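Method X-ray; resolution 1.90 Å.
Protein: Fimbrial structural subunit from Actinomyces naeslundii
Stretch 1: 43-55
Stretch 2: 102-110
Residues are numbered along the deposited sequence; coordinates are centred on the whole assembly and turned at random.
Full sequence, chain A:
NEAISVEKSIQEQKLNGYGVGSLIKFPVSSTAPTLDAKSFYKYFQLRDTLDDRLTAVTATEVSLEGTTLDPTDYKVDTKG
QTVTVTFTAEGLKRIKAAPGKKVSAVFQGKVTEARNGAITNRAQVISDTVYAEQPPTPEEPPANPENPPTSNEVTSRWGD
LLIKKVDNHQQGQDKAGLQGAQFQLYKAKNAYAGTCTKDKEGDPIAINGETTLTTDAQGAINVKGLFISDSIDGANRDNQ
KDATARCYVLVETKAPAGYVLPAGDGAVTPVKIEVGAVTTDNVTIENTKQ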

# COMPACT_ATOMS: atom_id res chain seq x y z
N TYR A 43 1.22 29.18 2.59
CA TYR A 43 1.70 27.88 2.13
C TYR A 43 0.56 26.88 2.17
O TYR A 43 -0.48 27.13 2.77
N PHE A 44 0.75 25.75 1.50
CA PHE A 44 -0.20 24.64 1.49
C PHE A 44 0.58 23.36 1.20
O PHE A 44 1.15 23.21 0.12
N GLN A 45 0.60 22.44 2.16
CA GLN A 45 1.41 21.23 2.04
C GLN A 45 0.63 20.01 2.50
O GLN A 45 -0.02 20.05 3.55
N LEU A 46 0.69 18.92 1.72
CA LEU A 46 0.23 17.62 2.18
C LEU A 46 1.44 16.86 2.73
O LEU A 46 2.49 16.78 2.08
N ARG A 47 1.29 16.31 3.93
CA ARG A 47 2.40 15.69 4.64
C ARG A 47 1.97 14.30 5.11
O ARG A 47 0.83 14.11 5.49
N ASP A 48 2.91 13.36 5.07
CA ASP A 48 2.63 11.98 5.44
C ASP A 48 3.94 11.33 5.89
O ASP A 48 4.88 11.21 5.11
N THR A 49 3.99 10.92 7.15
CA THR A 49 5.11 10.11 7.63
C THR A 49 4.68 8.66 7.51
O THR A 49 3.78 8.21 8.22
N LEU A 50 5.30 7.93 6.60
CA LEU A 50 4.89 6.56 6.35
C LEU A 50 5.48 5.59 7.36
O LEU A 50 6.57 5.82 7.90
N ASP A 51 4.72 4.54 7.63
CA ASP A 51 5.11 3.43 8.48
C ASP A 51 6.46 2.85 8.08
O ASP A 51 6.72 2.66 6.89
N ASP A 52 7.29 2.56 9.08
CA ASP A 52 8.66 2.04 8.89
C ASP A 52 8.79 0.80 8.03
O ASP A 52 9.86 0.53 7.49
N ARG A 53 7.71 0.03 7.89
CA ARG A 53 7.72 -1.16 7.04
C ARG A 53 7.69 -0.80 5.56
O ARG A 53 7.90 -1.67 4.70
N LEU A 54 7.42 0.47 5.26
CA LEU A 54 7.39 0.95 3.89
C LEU A 54 8.69 1.69 3.53
O LEU A 54 9.15 2.56 4.27
N THR A 55 9.28 1.30 2.41
CA THR A 55 10.56 1.86 2.00
C THR A 55 10.43 2.62 0.68
O THR A 55 9.43 2.47 -0.05
N LYS A 102 -11.01 19.38 -4.65
CA LYS A 102 -10.06 18.53 -3.93
C LYS A 102 -8.61 18.65 -4.38
O LYS A 102 -8.28 18.50 -5.56
N VAL A 103 -7.75 18.94 -3.40
CA VAL A 103 -6.30 18.90 -3.56
C VAL A 103 -5.85 17.53 -3.07
O VAL A 103 -6.14 17.16 -1.92
N SER A 104 -5.13 16.79 -3.91
CA SER A 104 -4.79 15.40 -3.58
C SER A 104 -3.42 14.94 -4.05
O SER A 104 -2.78 15.56 -4.89
N ALA A 105 -2.96 13.84 -3.45
CA ALA A 105 -1.79 13.12 -3.92
C ALA A 105 -1.90 11.68 -3.46
O ALA A 105 -2.71 11.36 -2.59
N VAL A 106 -1.10 10.81 -4.06
CA VAL A 106 -1.07 9.41 -3.65
C VAL A 106 0.28 9.15 -2.99
O VAL A 106 1.32 9.17 -3.66
N PHE A 107 0.28 8.95 -1.68
CA PHE A 107 1.50 8.61 -0.96
C PHE A 107 1.73 7.12 -1.08
O PHE A 107 0.76 6.35 -1.17
N GLN A 108 2.99 6.70 -1.09
CA GLN A 108 3.29 5.30 -1.36
C GLN A 108 4.64 4.85 -0.83
O GLN A 108 5.54 5.66 -0.60
N GLY A 109 4.77 3.55 -0.65
CA GLY A 109 6.02 2.95 -0.22
C GLY A 109 6.00 1.47 -0.55
O GLY A 109 4.94 0.90 -0.80
N LYS A 110 7.18 0.85 -0.56
CA LYS A 110 7.31 -0.57 -0.86
C LYS A 110 7.25 -1.40 0.42
O LYS A 110 7.96 -1.09 1.38

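Strand 43-49 packs its side chains against strand 102-110 in a largely apolar layer, and after a turn the short strand 54-55 pairs antiparallel with the end of the second stretch. Along the first strand, alternation turns Phe44, Leu46 and Asp48 toward the partner, while Arg47 and Thr49 point away; Val103, Ala105 and Phe107 answer from the other side. Phe44 (chi1 t) brings CE2 to 3.8 Å from CG1 of Val103 (t). Leu46, in the m,t rotamer, lays CD1 4.2 Å from CB of Ala105, whose methyl gives it an apolar surface to rest near, and its CB lies 3.9 Å from CZ of Phe107. Phe107 (m) buries the most surface here. Asp48 (t) is an unexpected neighbour, but it offers its methylene: CB sits over the ring face, 3.6 Å from the Phe107 ring centroid, while its OD2 is hydrogen-bonded elsewhere in the structure. Leu50 (m,p) extends the layer, with CD2 3.7 Å from Gln108 O. Gly109 suits the crowded end, since a CB there would clash with CB of Leu54. Beyond it, Thr55 N donates to Lys110 O (2.9 Å) and Lys110 N to Thr55 O (2.8 Å). Thr55 CG2 packs 3.8 Å from Lys110 CB, while the lysine's end leads away.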

# COMPACT_ATOMS: atom_id res chain seq x y z
CB TYR A 43 2.90 27.38 2.98
CG TYR A 43 2.64 27.41 4.47
CD1 TYR A 43 1.98 26.36 5.12
CD2 TYR A 43 3.05 28.51 5.24
CE1 TYR A 43 1.69 26.43 6.50
CE2 TYR A 43 2.79 28.58 6.62
CZ TYR A 43 2.12 27.55 7.23
OH TYR A 43 1.88 27.63 8.59
CB PHE A 44 -1.31 24.89 0.43
CG PHE A 44 -2.45 23.90 0.49
CD1 PHE A 44 -3.75 24.32 0.77
CD2 PHE A 44 -2.22 22.55 0.26
CE1 PHE A 44 -4.81 23.39 0.83
CE2 PHE A 44 -3.28 21.61 0.32
CZ PHE A 44 -4.56 22.04 0.60
CB GLN A 45 2.68 21.37 2.91
CG GLN A 45 3.66 20.17 2.88
CD GLN A 45 4.83 20.39 3.83
OE1 GLN A 45 5.91 20.85 3.44
NE2 GLN A 45 4.60 20.08 5.10
CB LEU A 46 -0.45 16.84 1.05
CG LEU A 46 -1.72 17.44 0.40
CD1 LEU A 46 -2.11 16.63 -0.83
CD2 LEU A 46 -2.88 17.55 1.39
CB ARG A 47 2.80 16.52 5.86
CG ARG A 47 4.06 16.02 6.59
CD ARG A 47 4.40 16.95 7.73
NE ARG A 47 4.94 18.24 7.27
CZ ARG A 47 5.40 19.19 8.08
NH1 ARG A 47 5.36 19.02 9.40
NH2 ARG A 47 5.89 20.32 7.57
CB ASP A 48 2.01 11.22 4.26
CG ASP A 48 1.31 9.92 4.68
OD1 ASP A 48 1.83 9.20 5.55
OD2 ASP A 48 0.25 9.59 4.11
CB THR A 49 5.48 10.43 9.08
OG1 THR A 49 5.88 11.80 9.18
CG2 THR A 49 6.63 9.53 9.58
CB LEU A 50 5.19 6.14 4.91
CG LEU A 50 4.17 6.73 3.91
CD1 LEU A 50 4.62 8.12 3.45
CD2 LEU A 50 3.98 5.82 2.73
CB ASP A 51 4.03 2.35 8.37
CG ASP A 51 4.25 1.18 9.32
OD1 ASP A 51 3.50 1.08 10.30
OD2 ASP A 51 5.16 0.37 9.07
CB ASP A 52 9.32 1.76 10.25
CG ASP A 52 9.69 3.01 11.01
OD1 ASP A 52 9.65 4.11 10.43
OD2 ASP A 52 10.05 2.89 12.20
CB ARG A 53 6.56 -2.09 7.38
CG ARG A 53 6.79 -2.90 8.66
CD ARG A 53 5.47 -3.42 9.20
NE ARG A 53 4.70 -2.36 9.84
CZ ARG A 53 3.63 -2.58 10.60
NH1 ARG A 53 3.21 -3.82 10.81
NH2 ARG A 53 3.00 -1.55 11.16
CB LEU A 54 6.14 1.82 3.63
CG LEU A 54 4.79 1.15 3.91
CD1 LEU A 54 3.60 2.14 3.82
CD2 LEU A 54 4.56 -0.04 2.98
CB THR A 55 11.65 0.76 1.93
OG1 THR A 55 12.94 1.36 2.10
CG2 THR A 55 11.60 0.01 0.60
CB LYS A 102 -10.51 17.07 -3.94
CG LYS A 102 -11.65 16.80 -2.96
CD LYS A 102 -12.15 15.36 -3.08
CE LYS A 102 -13.53 15.21 -2.45
NZ LYS A 102 -14.27 14.02 -2.98
CB VAL A 103 -5.61 19.97 -2.69
CG1 VAL A 103 -4.13 20.01 -3.00
CG2 VAL A 103 -6.28 21.37 -2.86
CB SER A 104 -5.89 14.45 -4.12
OG SER A 104 -5.96 14.50 -5.53
CB ALA A 105 -0.52 13.76 -3.38
CB VAL A 106 -1.27 8.46 -4.87
CG1 VAL A 106 -1.14 7.00 -4.45
CG2 VAL A 106 -2.63 8.71 -5.53
CB PHE A 107 1.42 9.06 0.50
CG PHE A 107 1.38 10.56 0.65
CD1 PHE A 107 2.54 11.28 0.89
CD2 PHE A 107 0.17 11.25 0.51
CE1 PHE A 107 2.50 12.67 1.01
CE2 PHE A 107 0.12 12.63 0.63
CZ PHE A 107 1.29 13.34 0.89
CB GLN A 108 3.22 5.03 -2.87
CG GLN A 108 4.12 5.92 -3.69
CD GLN A 108 3.79 5.87 -5.16
OE1 GLN A 108 2.69 6.24 -5.59
NE2 GLN A 108 4.75 5.41 -5.95
CB LYS A 110 8.64 -0.82 -1.58
CG LYS A 110 8.76 -2.21 -2.19
CD LYS A 110 10.01 -2.35 -3.06
CE LYS A 110 11.17 -2.96 -2.29
NZ LYS A 110 12.31 -3.31 -3.20